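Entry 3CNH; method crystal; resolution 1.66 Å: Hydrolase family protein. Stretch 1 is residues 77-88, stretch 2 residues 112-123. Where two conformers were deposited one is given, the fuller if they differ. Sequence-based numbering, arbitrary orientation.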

# COMPACT_ATOMS: atom_id res chain seq x y z
N PHE A 77 -9.27 11.67 -15.47
CA PHE A 77 -9.67 11.13 -14.16
C PHE A 77 -8.49 10.45 -13.49
O PHE A 77 -8.24 10.60 -12.30
CB PHE A 77 -10.87 10.15 -14.29
CG PHE A 77 -11.55 9.87 -12.99
CD1 PHE A 77 -11.18 8.77 -12.22
CD2 PHE A 77 -12.53 10.71 -12.49
CE1 PHE A 77 -11.80 8.52 -11.01
CE2 PHE A 77 -13.15 10.42 -11.26
CZ PHE A 77 -12.77 9.36 -10.54
N ARG A 78 -7.78 9.70 -14.29
CA ARG A 78 -6.63 8.96 -13.80
C ARG A 78 -5.56 9.92 -13.25
O ARG A 78 -4.93 9.64 -12.21
CB ARG A 78 -6.12 8.06 -14.93
CG ARG A 78 -5.23 6.95 -14.48
CD ARG A 78 -3.86 7.26 -14.75
NE ARG A 78 -3.66 7.32 -16.19
CZ ARG A 78 -3.05 6.37 -16.87
NH1 ARG A 78 -2.91 6.49 -18.18
NH2 ARG A 78 -2.56 5.32 -16.23
N ALA A 79 -5.41 11.05 -13.90
CA ALA A 79 -4.42 12.06 -13.47
C ALA A 79 -4.72 12.54 -12.07
O ALA A 79 -3.83 12.65 -11.22
CB ALA A 79 -4.38 13.26 -14.43
N VAL A 80 -5.99 12.83 -11.83
CA VAL A 80 -6.43 13.35 -10.53
C VAL A 80 -6.33 12.24 -9.46
O VAL A 80 -5.97 12.49 -8.30
CB VAL A 80 -7.83 14.02 -10.60
CG1 VAL A 80 -8.27 14.47 -9.22
CG2 VAL A 80 -7.79 15.22 -11.58
N MSE A 81 -6.59 11.00 -9.86
CA MSE A 81 -6.42 9.88 -8.92
C MSE A 81 -4.97 9.85 -8.45
O MSE A 81 -4.67 9.79 -7.25
CB MSE A 81 -6.75 8.52 -9.56
CG MSE A 81 -8.17 8.31 -9.86
SE MSE A 81 -8.51 6.57 -10.69
CE MSE A 81 -7.59 5.50 -9.45
N GLU A 82 -4.08 9.94 -9.42
CA GLU A 82 -2.64 9.83 -9.15
C GLU A 82 -2.16 10.91 -8.18
O GLU A 82 -1.36 10.68 -7.26
CB GLU A 82 -1.85 9.82 -10.46
CG GLU A 82 -2.01 8.50 -11.17
CD GLU A 82 -1.36 8.47 -12.54
OE1 GLU A 82 -1.01 9.56 -13.04
OE2 GLU A 82 -1.23 7.35 -13.08
N GLU A 83 -2.71 12.08 -8.38
CA GLU A 83 -2.35 13.25 -7.58
C GLU A 83 -2.74 13.20 -6.12
O GLU A 83 -2.29 14.05 -5.33
CB GLU A 83 -2.92 14.52 -8.18
CG GLU A 83 -2.25 14.81 -9.49
CD GLU A 83 -3.02 15.79 -10.30
OE1 GLU A 83 -4.11 16.21 -9.85
OE2 GLU A 83 -2.53 16.12 -11.40
N GLN A 84 -3.56 12.24 -5.77
CA GLN A 84 -3.99 12.08 -4.37
C GLN A 84 -2.82 11.57 -3.53
O GLN A 84 -2.83 11.70 -2.32
CB GLN A 84 -5.15 11.11 -4.20
CG GLN A 84 -6.39 11.55 -4.98
CD GLN A 84 -6.76 12.94 -4.66
OE1 GLN A 84 -7.12 13.24 -3.53
NE2 GLN A 84 -6.68 13.83 -5.67
N SER A 85 -1.83 11.00 -4.20
CA SER A 85 -0.66 10.41 -3.51
C SER A 85 0.32 11.48 -3.14
O SER A 85 0.79 12.22 -3.98
CB SER A 85 -0.00 9.34 -4.37
OG SER A 85 -0.85 8.19 -4.51
N GLN A 86 0.60 11.55 -1.85
CA GLN A 86 1.53 12.52 -1.31
C GLN A 86 2.48 11.84 -0.30
O GLN A 86 2.15 10.79 0.26
CB GLN A 86 0.75 13.63 -0.64
CG GLN A 86 -0.16 14.38 -1.62
CD GLN A 86 0.60 15.17 -2.68
OE1 GLN A 86 1.69 15.68 -2.43
NE2 GLN A 86 0.01 15.31 -3.87
N PRO A 87 3.63 12.44 -0.05
CA PRO A 87 4.50 11.76 0.88
C PRO A 87 4.18 11.98 2.33
O PRO A 87 3.50 12.93 2.70
CB PRO A 87 5.87 12.44 0.63
CG PRO A 87 5.53 13.78 0.15
CD PRO A 87 4.23 13.66 -0.61
N ARG A 88 4.67 11.04 3.13
CA ARG A 88 4.70 11.17 4.60
C ARG A 88 6.18 11.37 4.92
O ARG A 88 6.90 10.42 5.19
CB ARG A 88 4.17 9.91 5.29
CG ARG A 88 2.69 9.71 5.12
CD ARG A 88 1.92 10.69 5.98
NE ARG A 88 0.50 10.57 5.70
CZ ARG A 88 -0.28 9.64 6.23
NH1 ARG A 88 0.24 8.76 7.07
NH2 ARG A 88 -1.57 9.56 5.91
N ARG A 112 -2.36 -1.80 -9.82
CA ARG A 112 -1.07 -1.72 -10.53
C ARG A 112 -0.67 -0.31 -10.96
O ARG A 112 0.46 0.13 -10.74
CB ARG A 112 -1.09 -2.63 -11.77
CG ARG A 112 0.19 -2.65 -12.59
CD ARG A 112 -0.06 -3.44 -13.88
NE ARG A 112 0.95 -3.23 -14.92
CZ ARG A 112 2.19 -3.72 -14.91
NH1 ARG A 112 2.63 -4.41 -13.87
NH2 ARG A 112 3.00 -3.48 -15.92
N ASP A 113 -1.60 0.39 -11.60
CA ASP A 113 -1.26 1.69 -12.15
C ASP A 113 -0.89 2.71 -11.08
O ASP A 113 0.19 3.36 -11.15
CB ASP A 113 -2.37 2.17 -13.10
CG ASP A 113 -2.54 1.26 -14.30
OD1 ASP A 113 -1.54 0.82 -14.92
OD2 ASP A 113 -3.70 0.96 -14.61
N LEU A 114 -1.69 2.80 -10.04
CA LEU A 114 -1.39 3.73 -8.93
C LEU A 114 -0.13 3.29 -8.22
O LEU A 114 0.68 4.10 -7.83
CB LEU A 114 -2.50 3.90 -7.90
CG LEU A 114 -3.69 4.78 -8.27
CD1 LEU A 114 -4.67 4.87 -7.09
CD2 LEU A 114 -3.24 6.15 -8.71
N ASN A 115 0.03 2.00 -8.07
CA ASN A 115 1.23 1.46 -7.37
C ASN A 115 2.50 1.93 -8.07
O ASN A 115 3.43 2.48 -7.48
CB ASN A 115 1.21 -0.08 -7.32
CG ASN A 115 2.17 -0.63 -6.27
OD1 ASN A 115 2.16 -0.19 -5.10
ND2 ASN A 115 2.94 -1.64 -6.68
N GLU A 116 2.51 1.77 -9.38
CA GLU A 116 3.71 2.08 -10.20
C GLU A 116 3.95 3.58 -10.25
O GLU A 116 5.08 4.03 -10.18
CB GLU A 116 3.63 1.34 -11.55
CG GLU A 116 3.83 -0.15 -11.18
CD GLU A 116 3.85 -1.12 -12.32
OE1 GLU A 116 3.58 -0.70 -13.47
OE2 GLU A 116 4.10 -2.32 -12.04
N TYR A 117 2.87 4.35 -10.29
CA TYR A 117 2.99 5.82 -10.25
C TYR A 117 3.63 6.25 -8.93
O TYR A 117 4.50 7.10 -8.87
CB TYR A 117 1.62 6.50 -10.42
CG TYR A 117 1.65 7.96 -10.06
CD1 TYR A 117 1.99 8.91 -11.00
CD2 TYR A 117 1.36 8.38 -8.77
CE1 TYR A 117 2.05 10.26 -10.68
CE2 TYR A 117 1.42 9.73 -8.42
CZ TYR A 117 1.76 10.66 -9.40
OH TYR A 117 1.80 11.99 -9.12
N ARG A 118 3.20 5.61 -7.85
CA ARG A 118 3.67 5.98 -6.50
C ARG A 118 5.14 5.62 -6.34
O ARG A 118 5.94 6.40 -5.83
CB ARG A 118 2.78 5.31 -5.43
CG ARG A 118 1.43 6.04 -5.29
CD ARG A 118 0.31 5.16 -4.79
NE ARG A 118 0.48 4.63 -3.44
CZ ARG A 118 0.06 5.24 -2.34
NH1 ARG A 118 -0.42 6.47 -2.37
NH2 ARG A 118 0.21 4.62 -1.17
N ILE A 119 5.48 4.46 -6.85
CA ILE A 119 6.86 3.97 -6.72
C ILE A 119 7.81 4.88 -7.47
O ILE A 119 8.86 5.31 -6.95
CB ILE A 119 6.97 2.50 -7.22
CG1 ILE A 119 6.24 1.58 -6.25
CG2 ILE A 119 8.42 2.05 -7.38
CD1 ILE A 119 5.91 0.22 -6.84
N ARG A 120 7.44 5.24 -8.69
CA ARG A 120 8.34 6.05 -9.52
C ARG A 120 8.39 7.48 -9.01
O ARG A 120 9.46 8.09 -8.93
CB ARG A 120 7.94 6.05 -11.00
CG ARG A 120 7.01 7.19 -11.41
CD ARG A 120 6.89 7.30 -12.94
NE ARG A 120 6.07 6.23 -13.43
CZ ARG A 120 4.78 6.35 -13.70
NH1 ARG A 120 4.10 5.30 -14.10
NH2 ARG A 120 4.17 7.52 -13.56
N THR A 121 7.24 8.01 -8.67
CA THR A 121 7.17 9.43 -8.25
C THR A 121 7.94 9.72 -6.98
O THR A 121 8.60 10.78 -6.83
CB THR A 121 5.68 9.90 -8.13
OG1 THR A 121 5.04 9.69 -9.40
CG2 THR A 121 5.57 11.34 -7.70
N PHE A 122 7.91 8.77 -6.06
CA PHE A 122 8.52 8.97 -4.74
C PHE A 122 9.80 8.19 -4.52
O PHE A 122 10.34 8.15 -3.42
CB PHE A 122 7.49 8.76 -3.63
CG PHE A 122 6.35 9.70 -3.75
CD1 PHE A 122 6.48 11.02 -3.39
CD2 PHE A 122 5.14 9.28 -4.28
CE1 PHE A 122 5.43 11.92 -3.55
CE2 PHE A 122 4.06 10.17 -4.46
CZ PHE A 122 4.21 11.49 -4.07
N GLY A 123 10.28 7.59 -5.59
CA GLY A 123 11.56 6.83 -5.54
C GLY A 123 11.61 5.71 -4.52
O GLY A 123 12.65 5.49 -3.86
O HOH W 1 1.37 12.89 -6.63

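The helix that runs into the first stretch and the helix of the second cross at 53° between their N-to-C directions, with axes 10.3 Å apart at closest approach. The first then gives way to an extended segment that continues along the second. The CA atoms of E82 and L114 lie 6.2 Å apart, those of S85 and R118 6.9 Å, and those of P87 and F122 7.5 Å. The contact buries 533 Å² in all, and S85, E82 and F122 cover the most surface.

S85 supplies the direct hydrogen bond between the stretches. R118 NH1 donates to S85 OG at 2.8 Å, with an N-H...acceptor angle of 163°. The hydroxyl lies near the guanidinium plane, where the N-H groups point. The backbone carbonyl of S85 also takes part. Water 1 donates to S85 O at 2.8 Å and is hydrogen-bonded to Y117 OH at 2.7 Å, so it bridges the two stretches.

E82 points toward the second helix and packs through its aliphatic carbons, among other atoms. Its CB sits 3.7 Å from the centroid of the Y117 ring, 3° off the ring normal. This is a CH-pi contact over the face. E82 CG also meets L114 CD2 at 3.6 Å. The carboxylate also reaches the Y117 ring, with E82 OE1 3.7 Å from Y117 CD1; E82 OE2 and R78 NE form a long salt bridge at 3.9 Å within the first helix. Beside E82, the selenomethionine M81 places CE 3.8 Å from L114 CD1, an apolar contact.

F122 packs against the extended segment. S85 O lies at the edge of its ring, 3.5 Å from F122 CZ; ring hydrogens carry a slight positive charge, which suits a carbonyl oxygen there. P87 CD approaches F122 CE1 at 3.6 Å, an apolar contact. G123 follows with positive phi, a conformation that favours glycine, and closes the helix in a Schellman motif.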